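Local coordinates for protein CCMAN5 (PDB 2XSG) that hydrolyses alpha-mannosides as a family 92 glycoside hydrolase and serves in making yeast-produced lysosomal enzymes that carry mannose-6-phosphate, at residues 359-364 with 413-418; 463-468 with 485-490; 541-546 with 555-560. All coordinates share one frame; numbering follows the deposited sequence.

Contact 1. Residues 359-364 with 413-418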
loop_
_atom_site.group_PDB
_atom_site.type_symbol
_atom_site.label_atom_id
_atom_site.label_comp_id
_atom_site.label_asym_id
_atom_site.label_seq_id
_atom_site.Cartn_x
_atom_site.Cartn_y
_atom_site.Cartn_z
ATOM N N LYS A 359 3.829 6.081 -4.620
ATOM C CA LYS A 359 4.613 5.501 -3.522
ATOM C C LYS A 359 5.986 5.014 -4.006
ATOM O O LYS A 359 6.985 5.112 -3.269
ATOM C CB LYS A 359 3.832 4.385 -2.791
ATOM C CG LYS A 359 3.947 3.004 -3.414
ATOM C CD LYS A 359 3.176 1.949 -2.630
ATOM C CE LYS A 359 3.536 0.571 -3.140
ATOM N NZ LYS A 359 2.467 -0.459 -2.857
ATOM N N PHE A 360 6.031 4.505 -5.241
ATOM C CA PHE A 360 7.253 3.957 -5.793
ATOM C C PHE A 360 8.322 5.033 -5.911
ATOM O O PHE A 360 9.499 4.762 -5.652
ATOM C CB PHE A 360 6.999 3.288 -7.155
ATOM C CG PHE A 360 6.085 2.086 -7.072
ATOM C CD1 PHE A 360 6.574 0.851 -6.676
ATOM C CD2 PHE A 360 4.735 2.204 -7.362
ATOM C CE1 PHE A 360 5.737 -0.258 -6.569
ATOM C CE2 PHE A 360 3.883 1.085 -7.281
ATOM C CZ PHE A 360 4.396 -0.143 -6.889
ATOM N N SER A 361 7.919 6.255 -6.274
ATOM C CA SER A 361 8.876 7.348 -6.409
ATOM C C SER A 361 9.621 7.608 -5.094
ATOM O O SER A 361 10.794 8.017 -5.116
ATOM C CB SER A 361 8.201 8.632 -6.868
ATOM O OG SER A 361 7.426 8.481 -8.057
ATOM N N VAL A 362 8.935 7.393 -3.972
ATOM C CA VAL A 362 9.513 7.542 -2.623
ATOM C C VAL A 362 10.392 6.346 -2.244
ATOM O O VAL A 362 11.505 6.522 -1.743
ATOM C CB VAL A 362 8.413 7.736 -1.541
ATOM C CG1 VAL A 362 9.035 7.996 -0.149
ATOM C CG2 VAL A 362 7.435 8.876 -1.915
ATOM N N ILE A 363 9.888 5.128 -2.465
ATOM C CA ILE A 363 10.705 3.924 -2.329
ATOM C C ILE A 363 12.056 4.103 -3.038
ATOM O O ILE A 363 13.102 3.755 -2.478
ATOM C CB ILE A 363 9.985 2.647 -2.852
ATOM C CG1 ILE A 363 8.797 2.286 -1.961
ATOM C CG2 ILE A 363 10.955 1.461 -2.896
ATOM C CD1 ILE A 363 7.901 1.206 -2.568
ATOM N N ALA A 364 12.035 4.672 -4.242
ATOM C CA ALA A 364 13.282 4.956 -4.979
ATOM C C ALA A 364 14.358 5.659 -4.142
ATOM O O ALA A 364 15.535 5.323 -4.251
ATOM C CB ALA A 364 13.008 5.741 -6.256
ATOM N N VAL A 413 7.030 2.843 -14.495
ATOM C CA VAL A 413 8.186 2.433 -15.311
ATOM C C VAL A 413 8.959 3.687 -15.725
ATOM O O VAL A 413 10.192 3.740 -15.636
ATOM C CB VAL A 413 7.776 1.600 -16.576
ATOM C CG1 VAL A 413 9.018 1.273 -17.419
ATOM C CG2 VAL A 413 7.092 0.296 -16.173
ATOM N N ALA A 414 8.222 4.690 -16.171
ATOM C CA ALA A 414 8.804 5.974 -16.582
ATOM C C ALA A 414 9.543 6.655 -15.436
ATOM O O ALA A 414 10.503 7.380 -15.666
ATOM C CB ALA A 414 7.715 6.884 -17.120
ATOM N N ASP A 415 9.076 6.422 -14.207
ATOM C CA ASP A 415 9.691 6.964 -12.996
ATOM C C ASP A 415 11.133 6.482 -12.857
ATOM O O ASP A 415 12.031 7.281 -12.586
ATOM C CB ASP A 415 8.874 6.573 -11.749
ATOM C CG ASP A 415 9.272 7.359 -10.512
ATOM O OD1 ASP A 415 8.725 8.464 -10.307
ATOM O OD2 ASP A 415 10.126 6.873 -9.742
ATOM N N ALA A 416 11.349 5.182 -13.048
ATOM C CA ALA A 416 12.708 4.603 -13.023
ATOM C C ALA A 416 13.557 5.092 -14.193
ATOM O O ALA A 416 14.728 5.440 -14.022
ATOM C CB ALA A 416 12.641 3.091 -12.999
ATOM N N ILE A 417 12.973 5.151 -15.384
ATOM C CA ILE A 417 13.719 5.666 -16.526
ATOM C C ILE A 417 14.124 7.128 -16.310
ATOM O O ILE A 417 15.278 7.476 -16.489
ATOM C CB ILE A 417 12.964 5.482 -17.870
ATOM C CG1 ILE A 417 12.702 3.989 -18.144
ATOM C CG2 ILE A 417 13.764 6.133 -19.011
ATOM C CD1 ILE A 417 11.683 3.698 -19.276
ATOM N N ALA A 418 13.188 7.985 -15.903
ATOM C CA ALA A 418 13.527 9.401 -15.690
ATOM C C ALA A 418 14.613 9.533 -14.623
ATOM O O ALA A 418 15.459 10.435 -14.698
ATOM C CB ALA A 418 12.293 10.209 -15.317
#
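Ser361 and Asp415 join two helices through one short, buried hydrogen bond: Ser361 OG donates to Asp415 OD1 at 2.6 Å. The hydroxyl reaches OD1 from above the carboxylate plane, 54° out of it, and not from within it. Beneath the hydroxyl, Ser361 CB lies 3.5 Å from Asp415 OD1, and Ser361 CA is 3.6 Å from Asp415 OD2, so the carboxylate rests against the serine backbone as well as its tip. Serine suits the place because its short side chain puts a hydroxyl beside OD1 where the CA atoms of Ser361 and Asp415 are 6.6 Å apart. On the other helix, Asp415 carries CG anti to its own N (chi1 -167°), which extends the carboxylate across the gap between the helices.

The second shell holds that carboxylate in position. OD1 also accepts from Gly683 N, while OD2 receives Tyr371 OH and forms a salt bridge with Lys419, one turn further along. Four partners thus grip the two oxygens, and the lysine and amide would be expected to favour the charged form of the acid. The loop that supplies Gly683 packs Pro679 and Ala682 against Ser361. Tyr371 of helix 368-387 packs on the methyls of Ala364 and Ala416, so the residue whose hydroxyl meets OD2 also touches both helices.

A buried carboxylate with partners on both oxygens, linking helices 353-366 and 409-418, fits the helical part of the family 92 catalytic domain, whose six-hairpin clan is built on (alpha/alpha)6 barrels.

Contact 2. Residues 463-468 with 485-490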
loop_
_atom_site.group_PDB
_atom_site.type_symbol
_atom_site.label_atom_id
_atom_site.label_comp_id
_atom_site.label_asym_id
_atom_site.label_seq_id
_atom_site.Cartn_x
_atom_site.Cartn_y
_atom_site.Cartn_z
ATOM N N TYR A 463 -1.821 11.407 -18.264
ATOM C CA TYR A 463 -0.686 11.002 -17.442
ATOM C C TYR A 463 -0.086 9.655 -17.927
ATOM O O TYR A 463 1.131 9.501 -17.980
ATOM C CB TYR A 463 -1.094 10.932 -15.970
ATOM C CG TYR A 463 0.001 11.277 -14.981
ATOM C CD1 TYR A 463 1.348 11.003 -15.258
ATOM C CD2 TYR A 463 -0.308 11.855 -13.751
ATOM C CE1 TYR A 463 2.359 11.319 -14.351
ATOM C CE2 TYR A 463 0.711 12.163 -12.820
ATOM C CZ TYR A 463 2.038 11.887 -13.134
ATOM O OH TYR A 463 3.054 12.186 -12.240
ATOM N N ASP A 464 -0.941 8.700 -18.286
ATOM C CA ASP A 464 -0.478 7.428 -18.852
ATOM C C ASP A 464 0.376 7.629 -20.082
ATOM O O ASP A 464 1.412 6.972 -20.227
ATOM C CB ASP A 464 -1.655 6.536 -19.232
ATOM C CG ASP A 464 -2.261 5.828 -18.036
ATOM O OD1 ASP A 464 -1.573 5.695 -16.991
ATOM O OD2 ASP A 464 -3.421 5.401 -18.149
ATOM N N GLN A 465 -0.071 8.530 -20.964
ATOM C CA GLN A 465 0.632 8.803 -22.215
ATOM C C GLN A 465 1.947 9.541 -21.994
ATOM O O GLN A 465 2.958 9.233 -22.664
ATOM C CB GLN A 465 -0.262 9.548 -23.206
ATOM C CG GLN A 465 -1.406 8.716 -23.767
ATOM C CD GLN A 465 -2.296 9.533 -24.695
ATOM O OE1 GLN A 465 -2.565 10.694 -24.423
ATOM N NE2 GLN A 465 -2.728 8.936 -25.806
ATOM N N TYR A 466 1.960 10.482 -21.049
ATOM C CA TYR A 466 3.237 11.039 -20.621
ATOM C C TYR A 466 4.215 9.907 -20.233
ATOM O O TYR A 466 5.357 9.887 -20.683
ATOM C CB TYR A 466 3.113 12.078 -19.469
ATOM C CG TYR A 466 4.469 12.342 -18.837
ATOM C CD1 TYR A 466 5.439 13.099 -19.503
ATOM C CD2 TYR A 466 4.810 11.759 -17.610
ATOM C CE1 TYR A 466 6.715 13.293 -18.943
ATOM C CE2 TYR A 466 6.066 11.945 -17.045
ATOM C CZ TYR A 466 7.013 12.709 -17.712
ATOM O OH TYR A 466 8.248 12.888 -17.147
ATOM N N GLY A 467 3.767 8.969 -19.396
ATOM C CA GLY A 467 4.629 7.865 -18.945
ATOM C C GLY A 467 5.101 6.968 -20.080
ATOM O O GLY A 467 6.278 6.629 -20.177
ATOM N N LEU A 468 4.173 6.584 -20.942
ATOM C CA LEU A 468 4.509 5.820 -22.129
ATOM C C LEU A 468 5.532 6.561 -22.997
ATOM O O LEU A 468 6.454 5.937 -23.568
ATOM C CB LEU A 468 3.245 5.553 -22.914
ATOM C CG LEU A 468 2.873 4.192 -23.462
ATOM C CD1 LEU A 468 3.209 3.031 -22.543
ATOM C CD2 LEU A 468 1.361 4.250 -23.757
ATOM N N ARG A 485 3.460 12.566 -26.340
ATOM C CA ARG A 485 3.553 13.867 -25.667
ATOM C C ARG A 485 2.515 14.877 -26.170
ATOM O O ARG A 485 1.941 15.631 -25.379
ATOM C CB ARG A 485 4.952 14.444 -25.837
ATOM C CG ARG A 485 5.996 13.788 -24.960
ATOM C CD ARG A 485 7.212 14.665 -24.914
ATOM N NE ARG A 485 7.889 14.658 -26.197
ATOM C CZ ARG A 485 8.802 13.764 -26.536
ATOM N NH1 ARG A 485 9.139 12.803 -25.681
ATOM N NH2 ARG A 485 9.366 13.816 -27.733
ATOM N N GLU A 486 2.273 14.877 -27.481
ATOM C CA GLU A 486 1.224 15.695 -28.074
ATOM C C GLU A 486 -0.137 15.327 -27.463
ATOM O O GLU A 486 -0.830 16.189 -26.936
ATOM C CB GLU A 486 1.194 15.549 -29.607
ATOM C CG GLU A 486 -0.075 16.141 -30.300
ATOM C CD GLU A 486 -0.253 17.661 -30.115
ATOM O OE1 GLU A 486 0.738 18.386 -29.887
ATOM O OE2 GLU A 486 -1.403 18.143 -30.229
ATOM N N GLN A 487 -0.496 14.045 -27.522
ATOM C CA GLN A 487 -1.766 13.595 -26.937
ATOM C C GLN A 487 -1.891 13.871 -25.442
ATOM O O GLN A 487 -2.966 14.231 -24.959
ATOM C CB GLN A 487 -2.040 12.133 -27.285
ATOM C CG GLN A 487 -2.330 11.970 -28.767
ATOM C CD GLN A 487 -2.909 10.623 -29.122
ATOM O OE1 GLN A 487 -3.513 9.939 -28.282
ATOM N NE2 GLN A 487 -2.729 10.225 -30.378
ATOM N N ALA A 488 -0.776 13.754 -24.727
ATOM C CA ALA A 488 -0.736 14.022 -23.286
ATOM C C ALA A 488 -0.987 15.487 -22.935
ATOM O O ALA A 488 -1.370 15.784 -21.818
ATOM C CB ALA A 488 0.587 13.564 -22.684
ATOM N N SER A 489 -0.781 16.392 -23.885
ATOM C CA SER A 489 -1.070 17.806 -23.670
ATOM C C SER A 489 -2.579 18.100 -23.763
ATOM O O SER A 489 -3.053 19.092 -23.199
ATOM C CB SER A 489 -0.275 18.683 -24.654
ATOM O OG SER A 489 -0.839 18.611 -25.962
ATOM N N TRP A 490 -3.324 17.217 -24.436
ATOM C CA TRP A 490 -4.746 17.456 -24.771
ATOM C C TRP A 490 -5.701 17.704 -23.574
ATOM O O TRP A 490 -6.530 18.636 -23.621
ATOM C CB TRP A 490 -5.307 16.347 -25.683
ATOM C CG TRP A 490 -4.740 16.263 -27.116
ATOM C CD1 TRP A 490 -3.948 17.187 -27.760
ATOM C CD2 TRP A 490 -4.975 15.210 -28.075
ATOM N NE1 TRP A 490 -3.658 16.751 -29.029
ATOM C CE2 TRP A 490 -4.280 15.550 -29.249
ATOM C CE3 TRP A 490 -5.699 14.012 -28.041
ATOM C CZ2 TRP A 490 -4.283 14.733 -30.385
ATOM C CZ3 TRP A 490 -5.705 13.207 -29.154
ATOM C CH2 TRP A 490 -5.003 13.568 -30.319
HETATM O O HOH W 1 -4.050 12.365 -23.295
#
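Gln465 lies against Gln487 and Ala488, where segments 463-468 and 485-490, on helices 455-474 and 478-495, run nearly antiparallel (160°) as parts of a helical hairpin. Its CB meets the methyl of Ala488, with Gln465 CB and Ala488 CB 4.1 Å apart. Beyond CG the chain is extended (chi2 177°), and this carries the amide past Ala488 to the preceding residue. There Gln465 CD settles 3.7 Å from Gln487 CB. The two amide groups do not lie flat on one another; their planes are 64° apart. Of the two tip atoms, NE2 donates to Gln487 OE1 at 2.8 Å, coming from above the carbonyl plane of its partner. OE1 turns to a water that also donates to Gln487 O, at 2.7 Å from that oxygen. One amide therefore serves as donor directly and as acceptor through solvent.

With only a methyl at Ala488, the segment axes come within 8.0 Å; Ala488 CB is 3.7 Å from Tyr466 N. The Tyr466 ring runs almost parallel to that of Tyr548, whose hydroxyl hydrogen-bonds Ala488 O, and Tyr466 OH itself is bonded to Gly683 O. Tyr441 packs on both glutamines. A leucine in place of Gln465 would probably leave Gln487 OE1 without its N-H donor and the bridging water without one of its acceptors, setting the Gln487 amide free to turn.

Glutamine fits a place between helix surfaces because its aliphatic part can pack while its amide both gives and accepts. Being neutral on both sides, the pairing needs no countercharge, and the water carries the link on to the backbone of the second helix.

Contact 3. Residues 541-546 with 555-560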
loop_
_atom_site.group_PDB
_atom_site.type_symbol
_atom_site.label_atom_id
_atom_site.label_comp_id
_atom_site.label_asym_id
_atom_site.label_seq_id
_atom_site.Cartn_x
_atom_site.Cartn_y
_atom_site.Cartn_z
ATOM N N GLN A 541 -10.319 18.484 -7.307
ATOM C CA GLN A 541 -9.278 17.529 -6.903
ATOM C C GLN A 541 -8.597 16.915 -8.144
ATOM O O GLN A 541 -7.361 16.847 -8.230
ATOM C CB GLN A 541 -9.880 16.459 -5.978
ATOM C CG GLN A 541 -10.318 17.031 -4.606
ATOM C CD GLN A 541 -11.343 16.172 -3.871
ATOM O OE1 GLN A 541 -11.713 15.086 -4.331
ATOM N NE2 GLN A 541 -11.806 16.655 -2.703
ATOM N N TYR A 542 -9.410 16.490 -9.105
ATOM C CA TYR A 542 -8.906 16.010 -10.389
ATOM C C TYR A 542 -8.297 17.098 -11.273
ATOM O O TYR A 542 -7.508 16.785 -12.171
ATOM C CB TYR A 542 -10.009 15.294 -11.159
ATOM C CG TYR A 542 -10.155 13.838 -10.842
ATOM C CD1 TYR A 542 -10.936 13.397 -9.768
ATOM C CD2 TYR A 542 -9.538 12.887 -11.635
ATOM C CE1 TYR A 542 -11.079 12.031 -9.494
ATOM C CE2 TYR A 542 -9.669 11.530 -11.370
ATOM C CZ TYR A 542 -10.444 11.112 -10.311
ATOM O OH TYR A 542 -10.540 9.759 -10.100
ATOM N N HIS A 543 -8.646 18.364 -11.042
ATOM C CA HIS A 543 -8.057 19.472 -11.812
ATOM C C HIS A 543 -6.520 19.394 -11.965
ATOM O O HIS A 543 -5.972 19.662 -13.056
ATOM C CB HIS A 543 -8.458 20.844 -11.251
ATOM C CG HIS A 543 -7.890 21.989 -12.038
ATOM N ND1 HIS A 543 -6.877 22.791 -11.562
ATOM C CD2 HIS A 543 -8.144 22.417 -13.299
ATOM C CE1 HIS A 543 -6.550 23.685 -12.479
ATOM N NE2 HIS A 543 -7.301 23.475 -13.546
ATOM N N TRP A 544 -5.854 19.015 -10.873
ATOM C CA TRP A 544 -4.397 19.017 -10.747
ATOM C C TRP A 544 -3.755 17.707 -11.234
ATOM O O TRP A 544 -2.546 17.523 -11.083
ATOM C CB TRP A 544 -3.981 19.293 -9.281
ATOM C CG TRP A 544 -4.718 20.453 -8.659
ATOM C CD1 TRP A 544 -5.775 20.390 -7.795
ATOM C CD2 TRP A 544 -4.449 21.851 -8.866
ATOM N NE1 TRP A 544 -6.185 21.668 -7.451
ATOM C CE2 TRP A 544 -5.395 22.579 -8.103
ATOM C CE3 TRP A 544 -3.507 22.559 -9.634
ATOM C CZ2 TRP A 544 -5.423 23.976 -8.079
ATOM C CZ3 TRP A 544 -3.545 23.948 -9.622
ATOM C CH2 TRP A 544 -4.504 24.640 -8.852
ATOM N N TYR A 545 -4.553 16.808 -11.817
ATOM C CA TYR A 545 -4.089 15.443 -12.092
ATOM C C TYR A 545 -2.864 15.343 -12.993
ATOM O O TYR A 545 -1.966 14.508 -12.759
ATOM C CB TYR A 545 -5.213 14.562 -12.651
ATOM C CG TYR A 545 -4.947 13.078 -12.515
ATOM C CD1 TYR A 545 -4.270 12.368 -13.514
ATOM C CD2 TYR A 545 -5.378 12.376 -11.390
ATOM C CE1 TYR A 545 -4.032 10.995 -13.389
ATOM C CE2 TYR A 545 -5.147 10.996 -11.260
ATOM C CZ TYR A 545 -4.471 10.323 -12.251
ATOM O OH TYR A 545 -4.248 8.969 -12.105
ATOM N N ASP A 546 -2.817 16.192 -14.017
ATOM C CA ASP A 546 -1.765 16.071 -15.012
ATOM C C ASP A 546 -0.487 16.728 -14.509
ATOM O O ASP A 546 -0.044 17.774 -15.001
ATOM C CB ASP A 546 -2.268 16.553 -16.389
ATOM C CG ASP A 546 -3.270 15.582 -16.994
ATOM O OD1 ASP A 546 -3.242 14.389 -16.595
ATOM O OD2 ASP A 546 -4.076 15.987 -17.851
ATOM N N GLU A 555 -1.005 28.068 -17.328
ATOM C CA GLU A 555 -1.474 28.800 -18.524
ATOM C C GLU A 555 -2.940 28.535 -18.880
ATOM O O GLU A 555 -3.697 29.472 -19.122
ATOM C CB GLU A 555 -0.565 28.535 -19.739
ATOM C CG GLU A 555 -1.206 28.923 -21.093
ATOM C CD GLU A 555 -0.194 29.294 -22.206
ATOM O OE1 GLU A 555 1.006 29.477 -21.903
ATOM O OE2 GLU A 555 -0.611 29.417 -23.390
ATOM N N ALA A 556 -3.347 27.270 -18.898
ATOM C CA ALA A 556 -4.726 26.940 -19.239
ATOM C C ALA A 556 -5.716 27.490 -18.211
ATOM O O ALA A 556 -6.869 27.756 -18.546
ATOM C CB ALA A 556 -4.897 25.423 -19.402
ATOM N N MET A 557 -5.248 27.651 -16.969
ATOM C CA MET A 557 -6.027 28.202 -15.864
ATOM C C MET A 557 -6.244 29.708 -16.000
ATOM O O MET A 557 -7.114 30.280 -15.328
ATOM C CB MET A 557 -5.319 27.937 -14.526
ATOM C CG MET A 557 -5.398 26.500 -14.011
ATOM S SD MET A 557 -4.710 26.349 -12.342
ATOM C CE MET A 557 -6.041 27.012 -11.325
ATOM N N GLY A 558 -5.436 30.349 -16.839
ATOM C CA GLY A 558 -5.539 31.788 -17.071
ATOM C C GLY A 558 -4.360 32.554 -16.487
ATOM O O GLY A 558 -4.472 33.751 -16.187
ATOM N N GLY A 559 -3.231 31.864 -16.307
ATOM C CA GLY A 559 -1.991 32.528 -15.905
ATOM C C GLY A 559 -1.642 32.379 -14.435
ATOM O O GLY A 559 -2.358 31.731 -13.678
ATOM N N HIS A 560 -0.533 32.995 -14.043
ATOM C CA HIS A 560 0.049 32.780 -12.738
ATOM C C HIS A 560 -0.861 33.216 -11.594
ATOM O O HIS A 560 -1.080 32.463 -10.642
ATOM C CB HIS A 560 1.400 33.483 -12.640
ATOM C CG HIS A 560 2.095 33.253 -11.339
ATOM N ND1 HIS A 560 3.061 32.280 -11.168
ATOM C CD2 HIS A 560 1.972 33.879 -10.141
ATOM C CE1 HIS A 560 3.499 32.315 -9.920
ATOM N NE2 HIS A 560 2.851 33.274 -9.277
#
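Met557 makes a Met-aromatic contact with Trp544 and an edge contact with His543, formed where two chain turns face each other in the catalytic domain. The aromatic pair belongs to a type I beta turn, Tyr542 to Tyr545, that continues helix 539-542. The methionine, near the end of helix 550-556, lies in a Schellman motif, in which Gly558, with positive phi (110°), is the first residue to leave the helix.

The sulfur contacts come first. Met557 SD lies at the edge of the imidazole, 3.2 Å from His543 CE1; it is 4.4 Å from the centroid of the His543 ring and 84° off its normal. Toward the indole it is oblique, 4.7 Å from the centroid of the six-membered ring of Trp544. The polarisable, flexible thioether can thus serve two rings turned differently. Those rings also fit each other: His543 ND1 stands 3.6 Å above the plane of the Trp544 ring, over its centre.

The backbone around the methionine is tightly turned. Gly559 takes the N-cap position before helix 560-570; at Gly558 and Gly559 alike, a side chain would run into the preceding carbonyl, so glycine is required. Met557 also shares backbone hydrogen bonds with Gly510 of strand 508-512, so turn, strand and helix meet here. Ala563 and Val509 pack on the methionine, while Met567 and Met570 cover the indole.

Apolar contact completes the fit. The bend at chi3 (78°) sets the methyl against the rims of both rings, Met557 CE being 3.6 Å from His543 CE1 and 3.8 Å from Trp544 CH2.

How the contacts relate
From the N terminus, contact 1 closes first: helix 368-387 and the loops around it occupy most of the 48 residues between its segments. The chain then passes into contact 2, whose sixteen intervening residues turn one helix back along the next, and finally into contact 3, across only eight. The three loops follow in series, neither nested nor crossing. In space contact 2 touches both of the others: Ala414 CB packs 3.4 Å from Gly467 O, joining contacts 1 and 2, and Tyr463 CD2 lies 3.3 Å from Tyr545 O, joining contacts 2 and 3. A loop from much later in the chain, at Gly683, also links the first two.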